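Side-chain contacts in hydrogenase expression/formation protein (HypB) (Archaeoglobus fulgidus, PDB 2WSM), which probably binds and hydrolyses GTP, dimerises in a GTP-dependent manner and takes part in hydrogenase maturation as a nickel- and zinc-binding factor: residues V139-G142 and D143-E147; L11-N14 and K15-E19. All blocks are in the same frame, centred on the assembly; numbering follows the deposited sequence.

Contact 1 (V139-G142 and D143-E147); sequences VTEG and DDVVE
The flat peptide group joining G142 to D143 carries this contact, and one of its faces is occupied from two directions. D144 OD1 stands over the carbonyl carbon, 3.8 Å from G142 C. On the same face V145 N comes down towards the oxygen, lying 3.3 Å from G142 O. That second approach is the hydrogen bond of a type I beta turn running from G142 to V145, the turn that carries the chain of this P-loop NTPase fold on from the 3-10 segment after strand 132-138 into helix 145-148. The N-H points fairly well at the acceptor (157°), but the donor sits 57° out of the carbonyl plane and misses the lone pairs. D144 gets its carboxylate over the peptide by tucking CG between its own backbone N and carbonyl carbon. Just ahead of the turn, the short 3-10 segment closes with a bond from G142 N to V139 O of 3.2 Å. G142 then takes a phi of 101°, a region that residues with a CB rarely adopt.

The E141 carboxylate is the other flat group. Its OE2 accepts from S138 N, while OE1 faces the V145 methyl CG2 at 4.0 Å, a loose polar-to-aliphatic contact. Its chain also rests on A38 and S41, in a loop that reads as the Walker A motif, so the turn borders what is probably the nucleotide site. V145 leans towards M177 of helix 174-184. D143 points away from the 3-10 segment, and its carboxylate is held from outside the turn, where OD2 accepts a hydrogen bond from D173 N.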
# COMPACT_ATOMS: atom_id res chain seq x y z
N VAL A 139 -11.84 -14.87 5.86
CA VAL A 139 -12.33 -14.61 7.22
C VAL A 139 -11.28 -14.90 8.27
O VAL A 139 -11.36 -14.41 9.39
CB VAL A 139 -13.61 -15.42 7.57
CG1 VAL A 139 -14.80 -14.96 6.73
CG2 VAL A 139 -13.37 -16.92 7.46
N THR A 140 -10.28 -15.70 7.90
CA THR A 140 -9.20 -16.05 8.82
C THR A 140 -8.27 -14.88 9.07
O THR A 140 -7.39 -14.95 9.92
CB THR A 140 -8.38 -17.25 8.29
OG1 THR A 140 -7.72 -16.87 7.07
CG2 THR A 140 -9.29 -18.43 8.00
N GLU A 141 -8.47 -13.79 8.33
CA GLU A 141 -7.63 -12.61 8.48
C GLU A 141 -8.14 -11.69 9.60
O GLU A 141 -7.48 -10.72 9.97
CB GLU A 141 -7.54 -11.84 7.16
CG GLU A 141 -6.78 -12.58 6.08
CD GLU A 141 -6.92 -11.93 4.71
OE1 GLU A 141 -6.56 -10.74 4.57
OE2 GLU A 141 -7.38 -12.61 3.78
N GLY A 142 -9.31 -12.00 10.13
CA GLY A 142 -9.94 -11.14 11.11
C GLY A 142 -11.04 -10.30 10.48
O GLY A 142 -10.88 -9.80 9.37
N ASP A 143 -12.15 -10.15 11.19
CA ASP A 143 -13.31 -9.43 10.64
C ASP A 143 -13.21 -7.91 10.71
O ASP A 143 -14.15 -7.20 10.35
CB ASP A 143 -14.61 -9.94 11.27
CG ASP A 143 -14.59 -9.87 12.78
OD1 ASP A 143 -14.07 -8.88 13.32
OD2 ASP A 143 -15.10 -10.81 13.42
N ASP A 144 -12.06 -7.40 11.17
CA ASP A 144 -11.79 -5.96 11.14
C ASP A 144 -10.82 -5.59 10.01
O ASP A 144 -10.39 -4.44 9.90
CB ASP A 144 -11.22 -5.50 12.48
CG ASP A 144 -9.87 -6.13 12.77
OD1 ASP A 144 -9.57 -7.21 12.21
OD2 ASP A 144 -9.10 -5.54 13.55
N VAL A 145 -10.46 -6.57 9.19
CA VAL A 145 -9.52 -6.34 8.09
C VAL A 145 -10.07 -5.38 7.03
O VAL A 145 -9.32 -4.61 6.45
CB VAL A 145 -9.09 -7.68 7.44
CG1 VAL A 145 -10.31 -8.38 6.87
CG2 VAL A 145 -8.02 -7.45 6.36
N VAL A 146 -11.37 -5.41 6.79
CA VAL A 146 -11.95 -4.47 5.84
C VAL A 146 -11.85 -3.04 6.38
O VAL A 146 -11.39 -2.14 5.68
CB VAL A 146 -13.41 -4.79 5.50
CG1 VAL A 146 -14.00 -3.68 4.63
CG2 VAL A 146 -13.52 -6.14 4.79
N GLU A 147 -12.26 -2.84 7.62
CA GLU A 147 -12.26 -1.50 8.18
C GLU A 147 -10.85 -0.94 8.39
O GLU A 147 -10.66 0.27 8.38
CB GLU A 147 -13.12 -1.41 9.45
CG GLU A 147 -12.62 -2.21 10.64
CD GLU A 147 -13.49 -1.99 11.87
OE1 GLU A 147 -13.63 -2.93 12.68
OE2 GLU A 147 -14.03 -0.88 12.03

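Contact 2 (L11-N14 and K15-E19); sequences LAEN and KRLAE
Four consecutive backbone hydrogen bonds tie L11-N14 to K15-E19, each from an N-H to the carbonyl four residues earlier, and they build the opening turns of helix 12-28. The bond from A18 N to N14 O is the shortest, at 2.7 Å. The straightest is L17 N to E13 O, 3.0 Å long with an N-H angle of 176°. K15 to L11 and R16 to A12 complete the ladder.

Outside the backbone, E13 and R16 run side by side and point the same way. The E13 chain bends at chi2 (58°), which turns its carboxylate alongside the R16 chain, near CD. OE1 rests on aliphatic carbon, with E13 OE1 3.6 Å from R16 CD, and the salt bridge spans 3.6 Å from E13 OE2 to R16 NH1. The two flat groups are only 21° apart in tilt, yet OE2 lies well out of the guanidinium plane and no N-H points at it, so the attraction is purely one of charge. L17 CD2 meets the edge of the guanidinium in its plane, and L17 CG also packs 3.5 Å from E13 O. Round the helix, K15 passes L11, with K15 CG 3.0 Å from L11 O and K15 CE 4.3 Å from L11 CB, while its extended chain carries the amine outward.

The buried side is handled differently. N14 bridges to the rest of the chain, its OD1 accepting from A96 N and its ND2 donating to D127 O, while L17 and A18 pack on helix 96-100. This part of the helix is thus two-sided: a doubly bonded amide and aliphatic groups dock it on the protein, whereas the exposed charged side has a pairing that probably does little to fix the rotation of the R16 guanidinium, since no N-H is directed at the oxygen.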
# COMPACT_ATOMS: atom_id res chain seq x y z
N LEU A 11 4.74 7.75 -10.19
CA LEU A 11 3.43 7.36 -10.68
C LEU A 11 3.19 7.83 -12.12
O LEU A 11 2.36 7.26 -12.83
CB LEU A 11 2.33 7.90 -9.77
CG LEU A 11 2.32 7.37 -8.34
CD1 LEU A 11 1.33 8.16 -7.49
CD2 LEU A 11 2.00 5.88 -8.31
N ALA A 12 3.91 8.87 -12.53
CA ALA A 12 3.73 9.45 -13.85
C ALA A 12 4.08 8.47 -14.96
O ALA A 12 3.34 8.34 -15.94
CB ALA A 12 4.55 10.73 -14.00
N GLU A 13 5.21 7.77 -14.82
CA GLU A 13 5.58 6.77 -15.80
C GLU A 13 4.61 5.59 -15.77
O GLU A 13 4.29 5.00 -16.81
CB GLU A 13 7.03 6.30 -15.59
CG GLU A 13 7.58 5.44 -16.73
CD GLU A 13 7.55 6.16 -18.08
OE1 GLU A 13 7.45 7.41 -18.09
OE2 GLU A 13 7.62 5.48 -19.13
N ASN A 14 4.12 5.25 -14.57
CA ASN A 14 3.13 4.19 -14.44
C ASN A 14 1.86 4.52 -15.21
O ASN A 14 1.34 3.68 -15.95
CB ASN A 14 2.79 3.92 -12.98
CG ASN A 14 2.05 2.59 -12.79
OD1 ASN A 14 2.65 1.52 -12.86
ND2 ASN A 14 0.75 2.67 -12.55
N LYS A 15 1.35 5.74 -15.03
CA LYS A 15 0.14 6.19 -15.70
C LYS A 15 0.27 6.07 -17.22
O LYS A 15 -0.67 5.67 -17.92
CB LYS A 15 -0.18 7.63 -15.31
CG LYS A 15 -0.40 7.81 -13.82
CD LYS A 15 -0.79 9.23 -13.47
CE LYS A 15 -1.10 9.36 -11.98
NZ LYS A 15 -1.49 10.74 -11.60
N ARG A 16 1.45 6.44 -17.71
CA ARG A 16 1.77 6.38 -19.12
C ARG A 16 1.70 4.94 -19.64
O ARG A 16 0.99 4.65 -20.60
CB ARG A 16 3.16 6.97 -19.33
CG ARG A 16 3.59 7.19 -20.76
CD ARG A 16 5.04 7.66 -20.79
NE ARG A 16 5.56 7.76 -22.15
CZ ARG A 16 6.02 6.73 -22.85
NH1 ARG A 16 6.02 5.51 -22.32
NH2 ARG A 16 6.47 6.91 -24.09
N LEU A 17 2.44 4.05 -19.00
CA LEU A 17 2.41 2.64 -19.39
C LEU A 17 1.03 2.02 -19.15
O LEU A 17 0.59 1.16 -19.91
CB LEU A 17 3.51 1.85 -18.66
CG LEU A 17 4.94 2.33 -18.95
CD1 LEU A 17 5.98 1.53 -18.17
CD2 LEU A 17 5.23 2.26 -20.45
N ALA A 18 0.35 2.48 -18.11
CA ALA A 18 -0.99 1.98 -17.81
C ALA A 18 -1.96 2.22 -18.97
O ALA A 18 -2.80 1.37 -19.28
CB ALA A 18 -1.52 2.60 -16.54
N GLU A 19 -1.84 3.38 -19.60
CA GLU A 19 -2.68 3.74 -20.74
C GLU A 19 -2.35 2.84 -21.93
O GLU A 19 -3.24 2.42 -22.67
CB GLU A 19 -2.47 5.21 -21.12
CG GLU A 19 -3.12 5.61 -22.45
CD GLU A 19 -2.61 6.95 -22.99
OE1 GLU A 19 -1.57 7.45 -22.50
OE2 GLU A 19 -3.24 7.49 -23.92

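Overall arrangement
Contact 2 comes first along the chain, in the N-terminal helix 12-28, and contact 1 follows more than a hundred residues later, directly after strand 132-138. Their centres are about 32 Å apart and their nearest atoms about 21 Å. Both sit towards the periphery of one chain built round a seven-stranded parallel sheet. Contact 1 belongs to the nucleotide-binding core, where the chain passes from strand 132-138, an inner strand of the sheet, to helix 145-148 beside the probable P-loop. Contact 2 lies in a helix that precedes the first strand and docks on helix 96-100. The two therefore belong to separate parts of the protein: the edge of its probable nucleotide site and its N-terminal helix.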